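Local coordinates for proteasome activator protein PA26 (Trypanosoma brucei, PDB 1YAR), which activates the 20S proteasome, probably by docking on the end of its barrel as a ring of helical subunits and opening the substrate gate, at residues O[159-164]-O[183-188]; O[151-156]-O[194-199]; O[28-33]-O[88-93]; O[16-21]-O[98-103]. One frame throughout, in Å; residues are numbered along the deposited sequence. Where two conformers were deposited one is given.

Overall arrangement
All four contacts lie in a mostly helical chain without strands, spread along its length. Contacts 1 and 2 join the same two helices, 150-166 and 183-226; their centres are 14 Å apart, and contact 1 is nested inside the loop that contact 2 closes. On the opposite side of the chain's centre, contacts 3 and 4 share helix 71-99, with centres 16 Å apart and contact 4 enclosing contact 3 along the chain. Contacts 2 and 3 have centres 27 Å apart, whereas contacts 1 and 4 are 53 Å apart. Each contact also reaches a neighbouring subunit. Contact 4 includes the start of the loop between helices 71-99 and 111-130, which in this family probably meets the proteasome gate.

Contact 1 (O[159-164]-O[183-188]); sequences STVEDK and PSLLLE
Val161 and Leu185 meet side against side, their branches passing alongside and pointing opposite ways. Val161 CG1 lies 3.8 Å from Leu185 CD1 and also rests on the leucine backbone, 3.7 Å from Leu185 O. Val161 CG2 closes on the same leucine methyl, with Leu185 CD1 4.0 Å away, and is 4.2 Å from Glu188 CD. The other leucine methyl goes to a different residue: Leu185 CD2 touches Lys164 CB at 3.6 Å. With CG anti to the backbone N (chi1 -179°), Leu185 spreads its fork between Val161 and Lys164, which stand about one helical turn apart.

These side chains are brought together by two helices running largely antiparallel, 140° between their directions and 10.0 Å between the axes of the short segments. Val161 CA and Leu185 CA are 7.0 Å apart, the nearest such pair. Farther out, Leu165 also packs on Leu185, while Leu189 and Ile192 of helix 183-226 extend the apolar surface under Val161. Ser182 OG, hydrogen-bonded to Leu185 N, holds the start of that helix.

The charged ends are less intimate. Lys164 NZ stays 5.8 Å from Glu188 OE2, and Glu188 OE1 instead forms a salt bridge to Arg152 of a neighbouring subunit. The chemistry is thus divided: apolar contact joins the two helices within the chain, while the carboxylate beside it serves the subunit interface.

Contact 2 (O[151-156]-O[194-199]); sequences LREYLS and ADFMLK
Tyr154 and Phe196 form a T-shaped pair inside the helical bundle, joining helix 150-166 to helix 183-226. The tyrosine edge is turned toward the phenylalanine face, with ring planes at 63° and centroids 5.4 Å apart. The tight part includes the backbone: Tyr154 CA sits 3.8 Å from the Phe196 ring centroid and 18° off the ring normal, a CH-pi contact, and Tyr154 N is 3.6 Å from Phe196 CE2. Tyr154 CG lies anti to its own nitrogen, which puts the ring edge on Phe196; the ring also touches Leu73 and Leu77, and its hydroxyl bonds to Asp193.

The other margin is looser and partly exposed. Glu153 meets only the rim of the phenylalanine ring, Glu153 CB lying 3.8 Å from Phe196 CE2, near the ring plane. Its carboxylate does not contact the nearby lysine amine, as Glu153 OE1 and Lys199 NZ are 5.7 Å apart; Lys199 makes a cation-pi contact with Tyr149 of a neighbouring subunit. At the ring edge, Tyr154 CD1 lies 3.7 Å from both Phe196 CG and Phe196 CD1.

Contact 3 (O[28-33]-O[88-93]); sequences FAVIEE and YCQAET
Helix segments 28-33 and 88-93 pack in an antiparallel sense as part of the helical bundle, where Val30 meets Gln90. Their directions differ by 145°, and the axes of these short segments approach to 9.4 Å. Val30 CA and Gln90 CA mark the closest level of the two backbones, 6.1 Å apart, and the branched Val30 side chain spans the gap.

Val30 fills that role with both methyls. Val30 CG1, anti to the backbone N (chi1 169°), is 3.6 Å from Gln90 CB, while Val30 CG2 lies against the backbone, 3.7 Å from Gln90 O. The second methyl also borders Thr93, one turn farther along helix 71-99, with Val30 CG2 and Thr93 CB 4.2 Å apart. On its flank Val30 packs on Ile94, and Ile31 leads on to Ile215, Tyr218 and Leu219 of helix 183-226, carrying the apolar interior across to a third helix.

Toward the exposed border, the contact passes to longer polar chains. Gln90 is extended beyond CG, and its amide is turned 57° from the Glu33 carboxylate. Glu33 bends at its second torsion, and its CG comes only loosely near the amide nitrogen. The amide oxygen is occupied separately, since Gln90 OE1 accepts a hydrogen bond from Trp34 NE1, while Gln90 NE2 stands 4.2 Å from Glu33 CG.

Contact 4 (O[16-21]-O[98-103]); sequences QNLRDS and IAIRIP
Arg19 and Arg101 exchange hydrogen bonds with the opposite segment's backbone. Arg19 NE donates to Ile100 O at 2.8 Å, with 147° at the hydrogen; Arg19 NH2 adds only a weak, longer bond to the same oxygen. In return Arg101 NH2 reaches Arg19 O at 2.9 Å, a more bent bond of 130°, with the donor tilted out of the carbonyl plane.

The two arginines run antiparallel alongside one another, each extended from CG to NE. Arg19 CG lies over the centre of the Arg101 guanidinium, 4.0 Å above its plane, and Arg101 NH2 is 3.4 Å from Arg19 CB. The aliphatic part of one arginine thus covers the flat group of the other, and the nearest charged nitrogens, Arg19 NE and Arg101 NE, remain 5.0 Å apart. Tyr22 O and Val97 O hold Arg101 NH1, while Asn216 of a neighbouring subunit takes a bond from Arg19 NH2.

Beside the polar network, Ile100 packs on Leu18. Its CG1 sits between the backbone N and carbonyl carbon (chi1 68°), sending Ile100 CD1 to within 3.4 Å of Leu18 O; Ile100 CG2 is 4.1 Å from Leu18 CG.

Residues Ala99 to Ile102 form a type I beta turn where helix 71-99 ends. Helix 11-21 packs against this turn through Leu18 and Arg19, and the turn begins the loop that probably corresponds to the activation loop of 11S activators.

Contact 1 (O[159-164]-O[183-188])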
loop_
_atom_site.group_PDB
_atom_site.type_symbol
_atom_site.label_atom_id
_atom_site.label_comp_id
_atom_site.label_asym_id
_atom_site.label_seq_id
_atom_site.Cartn_x
_atom_site.Cartn_y
_atom_site.Cartn_z
ATOM N N SER O 159 -67.640 -21.588 -111.884
ATOM C CA SER O 159 -67.366 -21.754 -113.318
ATOM C C SER O 159 -66.900 -23.164 -113.708
ATOM O O SER O 159 -67.194 -23.627 -114.814
ATOM C CB SER O 159 -66.372 -20.697 -113.807
ATOM O OG SER O 159 -65.063 -20.968 -113.343
ATOM N N THR O 160 -66.179 -23.832 -112.802
ATOM C CA THR O 160 -65.788 -25.233 -112.971
ATOM C C THR O 160 -67.018 -26.140 -113.014
ATOM O O THR O 160 -67.152 -26.968 -113.914
ATOM C CB THR O 160 -64.845 -25.678 -111.820
ATOM O OG1 THR O 160 -63.696 -24.836 -111.801
ATOM C CG2 THR O 160 -64.266 -27.075 -112.081
ATOM N N VAL O 161 -67.923 -25.948 -112.058
ATOM C CA VAL O 161 -69.150 -26.727 -111.976
ATOM C C VAL O 161 -70.108 -26.388 -113.132
ATOM O O VAL O 161 -70.698 -27.285 -113.731
ATOM C CB VAL O 161 -69.800 -26.604 -110.569
ATOM C CG1 VAL O 161 -71.182 -27.265 -110.507
ATOM C CG2 VAL O 161 -68.868 -27.216 -109.516
ATOM N N GLU O 162 -70.242 -25.102 -113.454
ATOM C CA GLU O 162 -71.072 -24.692 -114.592
ATOM C C GLU O 162 -70.662 -25.416 -115.873
ATOM O O GLU O 162 -71.512 -26.004 -116.557
ATOM C CB GLU O 162 -71.035 -23.177 -114.775
ATOM C CG GLU O 162 -71.825 -22.415 -113.716
ATOM C CD GLU O 162 -71.488 -20.933 -113.678
ATOM O OE1 GLU O 162 -70.737 -20.468 -114.563
ATOM O OE2 GLU O 162 -71.970 -20.228 -112.760
ATOM N N ASP O 163 -69.361 -25.402 -116.171
ATOM C CA ASP O 163 -68.819 -26.024 -117.388
ATOM C C ASP O 163 -69.136 -27.508 -117.464
ATOM O O ASP O 163 -69.463 -28.015 -118.543
ATOM C CB ASP O 163 -67.299 -25.846 -117.480
ATOM C CG ASP O 163 -66.893 -24.684 -118.358
ATOM O OD1 ASP O 163 -67.761 -24.163 -119.099
ATOM O OD2 ASP O 163 -65.716 -24.225 -118.376
ATOM N N LYS O 164 -69.037 -28.198 -116.328
ATOM C CA LYS O 164 -69.324 -29.623 -116.288
ATOM C C LYS O 164 -70.805 -29.898 -116.481
ATOM O O LYS O 164 -71.181 -30.863 -117.154
ATOM C CB LYS O 164 -68.845 -30.248 -114.985
ATOM C CG LYS O 164 -67.351 -30.479 -114.915
ATOM C CD LYS O 164 -67.015 -31.295 -113.685
ATOM C CE LYS O 164 -65.808 -30.742 -112.961
ATOM N NZ LYS O 164 -65.803 -31.287 -111.557
ATOM N N PRO O 183 -75.860 -36.330 -110.095
ATOM C CA PRO O 183 -76.795 -35.655 -109.195
ATOM C C PRO O 183 -76.075 -34.799 -108.138
ATOM O O PRO O 183 -76.584 -33.735 -107.752
ATOM C CB PRO O 183 -77.547 -36.816 -108.519
ATOM C CG PRO O 183 -76.648 -38.002 -108.652
ATOM C CD PRO O 183 -75.885 -37.795 -109.921
ATOM N N SER O 184 -74.936 -35.276 -107.635
ATOM C CA SER O 184 -74.209 -34.524 -106.595
ATOM C C SER O 184 -73.524 -33.290 -107.164
ATOM O O SER O 184 -73.336 -32.310 -106.467
ATOM C CB SER O 184 -73.221 -35.412 -105.817
ATOM O OG SER O 184 -73.904 -36.484 -105.159
ATOM N N LEU O 185 -73.156 -33.329 -108.439
ATOM C CA LEU O 185 -72.598 -32.139 -109.084
ATOM C C LEU O 185 -73.621 -30.975 -109.143
ATOM O O LEU O 185 -73.284 -29.806 -108.923
ATOM C CB LEU O 185 -72.072 -32.484 -110.475
ATOM C CG LEU O 185 -71.425 -31.342 -111.268
ATOM C CD1 LEU O 185 -70.134 -30.889 -110.581
ATOM C CD2 LEU O 185 -71.151 -31.766 -112.704
ATOM N N LEU O 186 -74.878 -31.303 -109.433
ATOM C CA LEU O 186 -75.943 -30.316 -109.426
ATOM C C LEU O 186 -76.159 -29.740 -108.033
ATOM O O LEU O 186 -76.271 -28.527 -107.858
ATOM C CB LEU O 186 -77.240 -30.953 -109.948
ATOM C CG LEU O 186 -78.430 -30.024 -110.156
ATOM C CD1 LEU O 186 -78.100 -28.839 -111.059
ATOM C CD2 LEU O 186 -79.618 -30.820 -110.706
ATOM N N LEU O 187 -76.201 -30.611 -107.035
ATOM C CA LEU O 187 -76.332 -30.149 -105.653
ATOM C C LEU O 187 -75.082 -29.372 -105.204
ATOM O O LEU O 187 -75.176 -28.473 -104.378
ATOM C CB LEU O 187 -76.590 -31.323 -104.723
ATOM C CG LEU O 187 -77.981 -31.972 -104.824
ATOM C CD1 LEU O 187 -78.026 -33.218 -104.019
ATOM C CD2 LEU O 187 -79.096 -30.991 -104.381
ATOM N N GLU O 188 -73.915 -29.726 -105.746
ATOM C CA GLU O 188 -72.699 -28.969 -105.420
ATOM C C GLU O 188 -72.772 -27.501 -105.898
ATOM O O GLU O 188 -72.209 -26.599 -105.255
ATOM C CB GLU O 188 -71.441 -29.661 -105.949
ATOM C CG GLU O 188 -70.170 -29.054 -105.380
ATOM C CD GLU O 188 -68.912 -29.583 -106.025
ATOM O OE1 GLU O 188 -67.848 -28.971 -105.782
ATOM O OE2 GLU O 188 -68.981 -30.592 -106.761
#

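Contact 2 (O[151-156]-O[194-199])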
loop_
_atom_site.group_PDB
_atom_site.type_symbol
_atom_site.label_atom_id
_atom_site.label_comp_id
_atom_site.label_asym_id
_atom_site.label_seq_id
_atom_site.Cartn_x
_atom_site.Cartn_y
_atom_site.Cartn_z
ATOM N N LEU O 151 -64.567 -13.024 -104.261
ATOM C CA LEU O 151 -65.322 -12.964 -105.506
ATOM C C LEU O 151 -64.667 -13.831 -106.576
ATOM O O LEU O 151 -65.335 -14.630 -107.212
ATOM C CB LEU O 151 -65.442 -11.525 -105.969
ATOM C CG LEU O 151 -66.539 -11.095 -106.930
ATOM C CD1 LEU O 151 -67.809 -11.956 -106.831
ATOM C CD2 LEU O 151 -66.831 -9.625 -106.645
ATOM N N ARG O 152 -63.359 -13.688 -106.751
ATOM C CA ARG O 152 -62.625 -14.566 -107.649
ATOM C C ARG O 152 -62.695 -16.041 -107.234
ATOM O O ARG O 152 -62.853 -16.899 -108.096
ATOM C CB ARG O 152 -61.176 -14.107 -107.829
ATOM C CG ARG O 152 -60.326 -15.072 -108.625
ATOM C CD ARG O 152 -59.690 -14.471 -109.865
ATOM N NE ARG O 152 -58.970 -15.506 -110.614
ATOM C CZ ARG O 152 -57.638 -15.604 -110.712
ATOM N NH1 ARG O 152 -56.836 -14.703 -110.141
ATOM N NH2 ARG O 152 -57.110 -16.609 -111.406
ATOM N N GLU O 153 -62.567 -16.323 -105.936
ATOM C CA GLU O 153 -62.724 -17.688 -105.403
ATOM C C GLU O 153 -64.089 -18.270 -105.803
ATOM O O GLU O 153 -64.164 -19.383 -106.308
ATOM C CB GLU O 153 -62.651 -17.710 -103.871
ATOM C CG GLU O 153 -61.330 -17.335 -103.195
ATOM C CD GLU O 153 -61.374 -17.640 -101.697
ATOM O OE1 GLU O 153 -62.031 -18.658 -101.325
ATOM O OE2 GLU O 153 -60.788 -16.860 -100.880
ATOM N N TYR O 154 -65.152 -17.510 -105.555
ATOM C CA TYR O 154 -66.525 -17.939 -105.867
ATOM C C TYR O 154 -66.718 -18.210 -107.362
ATOM O O TYR O 154 -67.182 -19.285 -107.740
ATOM C CB TYR O 154 -67.532 -16.902 -105.356
ATOM C CG TYR O 154 -68.971 -17.098 -105.805
ATOM C CD1 TYR O 154 -69.748 -18.143 -105.303
ATOM C CD2 TYR O 154 -69.565 -16.201 -106.711
ATOM C CE1 TYR O 154 -71.064 -18.322 -105.722
ATOM C CE2 TYR O 154 -70.880 -16.363 -107.131
ATOM C CZ TYR O 154 -71.627 -17.408 -106.627
ATOM O OH TYR O 154 -72.929 -17.568 -107.036
ATOM N N LEU O 155 -66.350 -17.238 -108.200
ATOM C CA LEU O 155 -66.451 -17.379 -109.666
ATOM C C LEU O 155 -65.663 -18.579 -110.211
ATOM O O LEU O 155 -66.188 -19.344 -111.027
ATOM C CB LEU O 155 -66.079 -16.064 -110.371
ATOM C CG LEU O 155 -66.991 -14.894 -109.964
ATOM C CD1 LEU O 155 -66.484 -13.544 -110.538
ATOM C CD2 LEU O 155 -68.462 -15.160 -110.331
ATOM N N SER O 156 -64.419 -18.731 -109.747
ATOM C CA SER O 156 -63.583 -19.889 -110.069
ATOM C C SER O 156 -64.360 -21.174 -109.814
ATOM O O SER O 156 -64.569 -21.975 -110.726
ATOM C CB SER O 156 -62.312 -19.913 -109.205
ATOM O OG SER O 156 -61.652 -18.656 -109.175
ATOM N N ALA O 194 -74.599 -21.492 -101.476
ATOM C CA ALA O 194 -74.870 -21.418 -100.048
ATOM C C ALA O 194 -73.587 -21.195 -99.233
ATOM O O ALA O 194 -73.562 -20.346 -98.342
ATOM C CB ALA O 194 -75.582 -22.685 -99.563
ATOM N N ASP O 195 -72.548 -21.967 -99.531
ATOM C CA ASP O 195 -71.340 -21.952 -98.706
ATOM C C ASP O 195 -70.603 -20.627 -98.786
ATOM O O ASP O 195 -69.974 -20.225 -97.816
ATOM C CB ASP O 195 -70.396 -23.096 -99.066
ATOM C CG ASP O 195 -70.789 -24.409 -98.404
ATOM O OD1 ASP O 195 -71.828 -24.461 -97.700
ATOM O OD2 ASP O 195 -70.110 -25.456 -98.537
ATOM N N PHE O 196 -70.661 -19.952 -99.937
ATOM C CA PHE O 196 -70.010 -18.651 -100.033
ATOM C C PHE O 196 -70.716 -17.583 -99.244
ATOM O O PHE O 196 -70.068 -16.700 -98.677
ATOM C CB PHE O 196 -69.696 -18.238 -101.484
ATOM C CG PHE O 196 -68.402 -18.819 -101.972
ATOM C CD1 PHE O 196 -68.350 -20.119 -102.460
ATOM C CD2 PHE O 196 -67.220 -18.099 -101.857
ATOM C CE1 PHE O 196 -67.141 -20.688 -102.873
ATOM C CE2 PHE O 196 -66.006 -18.637 -102.281
ATOM C CZ PHE O 196 -65.960 -19.950 -102.776
ATOM N N MET O 197 -72.041 -17.696 -99.154
ATOM C CA MET O 197 -72.783 -16.795 -98.285
ATOM C C MET O 197 -72.528 -17.127 -96.818
ATOM O O MET O 197 -72.348 -16.223 -96.008
ATOM C CB MET O 197 -74.273 -16.779 -98.631
ATOM C CG MET O 197 -74.568 -16.273 -100.034
ATOM S SD MET O 197 -74.100 -14.537 -100.288
ATOM C CE MET O 197 -72.545 -14.658 -101.149
ATOM N N LEU O 198 -72.497 -18.414 -96.476
ATOM C CA LEU O 198 -72.133 -18.822 -95.105
ATOM C C LEU O 198 -70.763 -18.273 -94.713
ATOM O O LEU O 198 -70.594 -17.727 -93.621
ATOM C CB LEU O 198 -72.166 -20.348 -94.947
ATOM C CG LEU O 198 -71.637 -20.901 -93.610
ATOM C CD1 LEU O 198 -72.407 -20.301 -92.423
ATOM C CD2 LEU O 198 -71.739 -22.411 -93.604
ATOM N N LYS O 199 -69.795 -18.423 -95.609
ATOM C CA LYS O 199 -68.419 -17.957 -95.375
ATOM C C LYS O 199 -68.318 -16.448 -95.164
ATOM O O LYS O 199 -67.561 -15.993 -94.315
ATOM C CB LYS O 199 -67.508 -18.401 -96.507
ATOM C CG LYS O 199 -67.227 -19.873 -96.430
ATOM C CD LYS O 199 -66.318 -20.329 -97.523
ATOM C CE LYS O 199 -66.151 -21.830 -97.386
ATOM N NZ LYS O 199 -64.943 -22.313 -98.104
#

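Contact 3 (O[28-33]-O[88-93])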
loop_
_atom_site.group_PDB
_atom_site.type_symbol
_atom_site.label_atom_id
_atom_site.label_comp_id
_atom_site.label_asym_id
_atom_site.label_seq_id
_atom_site.Cartn_x
_atom_site.Cartn_y
_atom_site.Cartn_z
ATOM N N PHE O 28 -55.420 7.394 -84.819
ATOM C CA PHE O 28 -56.642 7.559 -84.018
ATOM C C PHE O 28 -57.884 7.721 -84.893
ATOM O O PHE O 28 -58.928 7.148 -84.605
ATOM C CB PHE O 28 -56.539 8.736 -83.030
ATOM C CG PHE O 28 -57.744 8.889 -82.138
ATOM C CD1 PHE O 28 -58.149 7.849 -81.296
ATOM C CD2 PHE O 28 -58.472 10.081 -82.125
ATOM C CE1 PHE O 28 -59.272 7.966 -80.467
ATOM C CE2 PHE O 28 -59.598 10.230 -81.289
ATOM C CZ PHE O 28 -60.002 9.163 -80.450
ATOM N N ALA O 29 -57.764 8.490 -85.969
ATOM C CA ALA O 29 -58.886 8.665 -86.893
ATOM C C ALA O 29 -59.380 7.325 -87.471
ATOM O O ALA O 29 -60.583 7.142 -87.688
ATOM C CB ALA O 29 -58.498 9.627 -88.018
ATOM N N VAL O 30 -58.448 6.406 -87.737
ATOM C CA VAL O 30 -58.811 5.079 -88.232
ATOM C C VAL O 30 -59.606 4.334 -87.161
ATOM O O VAL O 30 -60.677 3.775 -87.424
ATOM C CB VAL O 30 -57.552 4.256 -88.666
ATOM C CG1 VAL O 30 -57.916 2.788 -88.913
ATOM C CG2 VAL O 30 -56.910 4.850 -89.930
ATOM N N ILE O 31 -59.075 4.339 -85.944
ATOM C CA ILE O 31 -59.716 3.643 -84.826
ATOM C C ILE O 31 -61.124 4.187 -84.562
ATOM O O ILE O 31 -62.054 3.433 -84.284
ATOM C CB ILE O 31 -58.830 3.716 -83.546
ATOM C CG1 ILE O 31 -57.486 2.982 -83.756
ATOM C CG2 ILE O 31 -59.596 3.184 -82.320
ATOM C CD1 ILE O 31 -57.610 1.425 -83.929
ATOM N N GLU O 32 -61.284 5.506 -84.666
ATOM C CA GLU O 32 -62.613 6.093 -84.535
ATOM C C GLU O 32 -63.571 5.572 -85.612
ATOM O O GLU O 32 -64.713 5.253 -85.312
ATOM C CB GLU O 32 -62.544 7.604 -84.624
ATOM C CG GLU O 32 -61.857 8.265 -83.455
ATOM C CD GLU O 32 -61.977 9.776 -83.536
ATOM O OE1 GLU O 32 -61.387 10.386 -84.474
ATOM O OE2 GLU O 32 -62.666 10.338 -82.660
ATOM N N GLU O 33 -63.095 5.510 -86.850
ATOM C CA GLU O 33 -63.871 4.985 -87.980
ATOM C C GLU O 33 -64.226 3.508 -87.785
ATOM O O GLU O 33 -65.360 3.103 -88.007
ATOM C CB GLU O 33 -63.114 5.212 -89.302
ATOM C CG GLU O 33 -63.759 4.608 -90.560
ATOM C CD GLU O 33 -65.193 5.045 -90.806
ATOM O OE1 GLU O 33 -65.597 6.149 -90.351
ATOM O OE2 GLU O 33 -65.933 4.268 -91.457
ATOM N N TYR O 88 -57.944 -2.895 -94.976
ATOM C CA TYR O 88 -56.515 -3.106 -95.271
ATOM C C TYR O 88 -55.744 -1.779 -95.346
ATOM O O TYR O 88 -54.681 -1.641 -94.758
ATOM C CB TYR O 88 -56.326 -3.880 -96.582
ATOM C CG TYR O 88 -54.887 -4.242 -96.929
ATOM C CD1 TYR O 88 -54.396 -5.519 -96.659
ATOM C CD2 TYR O 88 -54.032 -3.331 -97.564
ATOM C CE1 TYR O 88 -53.101 -5.880 -96.993
ATOM C CE2 TYR O 88 -52.714 -3.688 -97.900
ATOM C CZ TYR O 88 -52.266 -4.973 -97.607
ATOM O OH TYR O 88 -50.996 -5.370 -97.932
ATOM N N CYS O 89 -56.268 -0.822 -96.111
ATOM C CA CYS O 89 -55.582 0.465 -96.268
ATOM C C CYS O 89 -55.550 1.273 -94.956
ATOM O O CYS O 89 -54.569 1.949 -94.655
ATOM C CB CYS O 89 -56.181 1.265 -97.450
ATOM S SG CYS O 89 -55.906 0.469 -99.061
ATOM N N GLN O 90 -56.613 1.189 -94.170
ATOM C CA GLN O 90 -56.661 1.831 -92.862
ATOM C C GLN O 90 -55.647 1.190 -91.887
ATOM O O GLN O 90 -54.965 1.895 -91.148
ATOM C CB GLN O 90 -58.083 1.762 -92.321
ATOM C CG GLN O 90 -58.993 2.803 -93.043
ATOM C CD GLN O 90 -60.468 2.458 -93.043
ATOM O OE1 GLN O 90 -60.893 1.424 -92.518
ATOM N NE2 GLN O 90 -61.269 3.343 -93.661
ATOM N N ALA O 91 -55.542 -0.136 -91.917
ATOM C CA ALA O 91 -54.522 -0.846 -91.113
ATOM C C ALA O 91 -53.092 -0.396 -91.454
ATOM O O ALA O 91 -52.244 -0.259 -90.568
ATOM C CB ALA O 91 -54.656 -2.338 -91.303
ATOM N N GLU O 92 -52.828 -0.162 -92.743
ATOM C CA GLU O 92 -51.502 0.271 -93.183
ATOM C C GLU O 92 -51.145 1.665 -92.677
ATOM O O GLU O 92 -49.978 1.947 -92.423
ATOM C CB GLU O 92 -51.376 0.199 -94.705
ATOM C CG GLU O 92 -51.394 -1.223 -95.265
ATOM C CD GLU O 92 -50.090 -1.978 -95.058
ATOM O OE1 GLU O 92 -49.050 -1.366 -94.738
ATOM O OE2 GLU O 92 -50.098 -3.216 -95.224
ATOM N N THR O 93 -52.154 2.531 -92.525
ATOM C CA THR O 93 -51.959 3.828 -91.889
ATOM C C THR O 93 -51.487 3.640 -90.450
ATOM O O THR O 93 -50.518 4.279 -90.031
ATOM C CB THR O 93 -53.269 4.633 -91.957
ATOM O OG1 THR O 93 -53.553 4.906 -93.338
ATOM C CG2 THR O 93 -53.127 6.008 -91.291
#

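Contact 4 (O[16-21]-O[98-103])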
loop_
_atom_site.group_PDB
_atom_site.type_symbol
_atom_site.label_atom_id
_atom_site.label_comp_id
_atom_site.label_asym_id
_atom_site.label_seq_id
_atom_site.Cartn_x
_atom_site.Cartn_y
_atom_site.Cartn_z
ATOM N N GLN O 16 -38.394 13.762 -89.249
ATOM C CA GLN O 16 -39.500 14.626 -88.832
ATOM C C GLN O 16 -40.595 14.772 -89.905
ATOM O O GLN O 16 -41.779 14.759 -89.568
ATOM C CB GLN O 16 -38.988 15.979 -88.315
ATOM C CG GLN O 16 -39.975 16.730 -87.373
ATOM C CD GLN O 16 -40.606 15.849 -86.277
ATOM O OE1 GLN O 16 -39.903 15.243 -85.456
ATOM N NE2 GLN O 16 -41.939 15.788 -86.262
ATOM N N ASN O 17 -40.208 14.880 -91.181
ATOM C CA ASN O 17 -41.188 14.946 -92.286
ATOM C C ASN O 17 -42.065 13.704 -92.345
ATOM O O ASN O 17 -43.281 13.785 -92.521
ATOM C CB ASN O 17 -40.503 15.078 -93.639
ATOM C CG ASN O 17 -39.792 16.404 -93.817
ATOM O OD1 ASN O 17 -39.902 17.311 -92.981
ATOM N ND2 ASN O 17 -39.033 16.519 -94.915
ATOM N N LEU O 18 -41.405 12.553 -92.241
ATOM C CA LEU O 18 -42.066 11.263 -92.093
ATOM C C LEU O 18 -43.098 11.290 -90.961
ATOM O O LEU O 18 -44.274 11.006 -91.187
ATOM C CB LEU O 18 -40.986 10.202 -91.827
ATOM C CG LEU O 18 -41.042 8.839 -92.509
ATOM C CD1 LEU O 18 -41.413 8.950 -93.979
ATOM C CD2 LEU O 18 -39.714 8.090 -92.338
ATOM N N ARG O 19 -42.667 11.652 -89.751
ATOM C CA ARG O 19 -43.539 11.591 -88.577
ATOM C C ARG O 19 -44.631 12.661 -88.583
ATOM O O ARG O 19 -45.732 12.442 -88.074
ATOM C CB ARG O 19 -42.720 11.615 -87.274
ATOM C CG ARG O 19 -41.836 10.365 -87.106
ATOM C CD ARG O 19 -41.014 10.330 -85.825
ATOM N NE ARG O 19 -40.038 9.234 -85.852
ATOM C CZ ARG O 19 -39.024 9.105 -85.004
ATOM N NH1 ARG O 19 -38.812 10.022 -84.069
ATOM N NH2 ARG O 19 -38.189 8.080 -85.122
ATOM N N ASP O 20 -44.330 13.818 -89.170
ATOM C CA ASP O 20 -45.335 14.871 -89.360
ATOM C C ASP O 20 -46.447 14.474 -90.327
ATOM O O ASP O 20 -47.560 14.975 -90.210
ATOM C CB ASP O 20 -44.686 16.176 -89.866
ATOM C CG ASP O 20 -43.863 16.887 -88.795
ATOM O OD1 ASP O 20 -43.908 16.483 -87.612
ATOM O OD2 ASP O 20 -43.129 17.870 -89.048
ATOM N N SER O 21 -46.128 13.581 -91.263
ATOM C CA SER O 21 -47.061 13.132 -92.307
ATOM C C SER O 21 -47.978 11.986 -91.874
ATOM O O SER O 21 -49.054 11.795 -92.453
ATOM C CB SER O 21 -46.303 12.737 -93.577
ATOM O OG SER O 21 -45.435 11.637 -93.345
ATOM N N ILE O 98 -46.887 3.593 -86.364
ATOM C CA ILE O 98 -45.997 2.847 -85.453
ATOM C C ILE O 98 -44.586 2.618 -86.022
ATOM O O ILE O 98 -43.583 2.966 -85.381
ATOM C CB ILE O 98 -46.659 1.514 -85.027
ATOM C CG1 ILE O 98 -48.028 1.792 -84.394
ATOM C CG2 ILE O 98 -45.749 0.776 -84.051
ATOM C CD1 ILE O 98 -48.919 0.546 -84.281
ATOM N N ALA O 99 -44.501 2.046 -87.221
ATOM C CA ALA O 99 -43.216 1.615 -87.767
ATOM C C ALA O 99 -42.197 2.742 -87.919
ATOM O O ALA O 99 -40.993 2.527 -87.731
ATOM C CB ALA O 99 -43.394 0.874 -89.092
ATOM N N ILE O 100 -42.666 3.943 -88.242
ATOM C CA ILE O 100 -41.755 5.083 -88.379
ATOM C C ILE O 100 -41.368 5.702 -87.028
ATOM O O ILE O 100 -40.651 6.709 -86.998
ATOM C CB ILE O 100 -42.337 6.180 -89.363
ATOM C CG1 ILE O 100 -43.573 6.855 -88.752
ATOM C CG2 ILE O 100 -42.673 5.547 -90.703
ATOM C CD1 ILE O 100 -44.245 7.935 -89.676
ATOM N N ARG O 101 -41.863 5.138 -85.921
ATOM C CA ARG O 101 -41.413 5.562 -84.580
ATOM C C ARG O 101 -40.724 4.453 -83.772
ATOM O O ARG O 101 -40.475 4.603 -82.571
ATOM C CB ARG O 101 -42.572 6.161 -83.788
ATOM C CG ARG O 101 -43.127 7.437 -84.395
ATOM C CD ARG O 101 -44.428 7.911 -83.769
ATOM N NE ARG O 101 -44.798 9.244 -84.269
ATOM C CZ ARG O 101 -45.420 9.498 -85.420
ATOM N NH1 ARG O 101 -45.785 8.511 -86.243
ATOM N NH2 ARG O 101 -45.684 10.767 -85.750
ATOM N N ILE O 102 -40.404 3.342 -84.421
ATOM C CA ILE O 102 -39.576 2.317 -83.766
ATOM C C ILE O 102 -38.215 2.961 -83.595
ATOM O O ILE O 102 -37.662 3.451 -84.569
ATOM C CB ILE O 102 -39.510 1.029 -84.614
ATOM C CG1 ILE O 102 -40.879 0.339 -84.619
ATOM C CG2 ILE O 102 -38.414 0.069 -84.070
ATOM C CD1 ILE O 102 -41.018 -0.733 -85.722
ATOM N N PRO O 103 -37.702 3.026 -82.360
ATOM C CA PRO O 103 -36.497 3.821 -82.091
ATOM C C PRO O 103 -35.197 3.108 -82.409
ATOM O O PRO O 103 -35.211 1.937 -82.829
ATOM C CB PRO O 103 -36.595 4.101 -80.584
ATOM C CG PRO O 103 -37.314 2.884 -80.021
ATOM C CD PRO O 103 -38.270 2.434 -81.132
#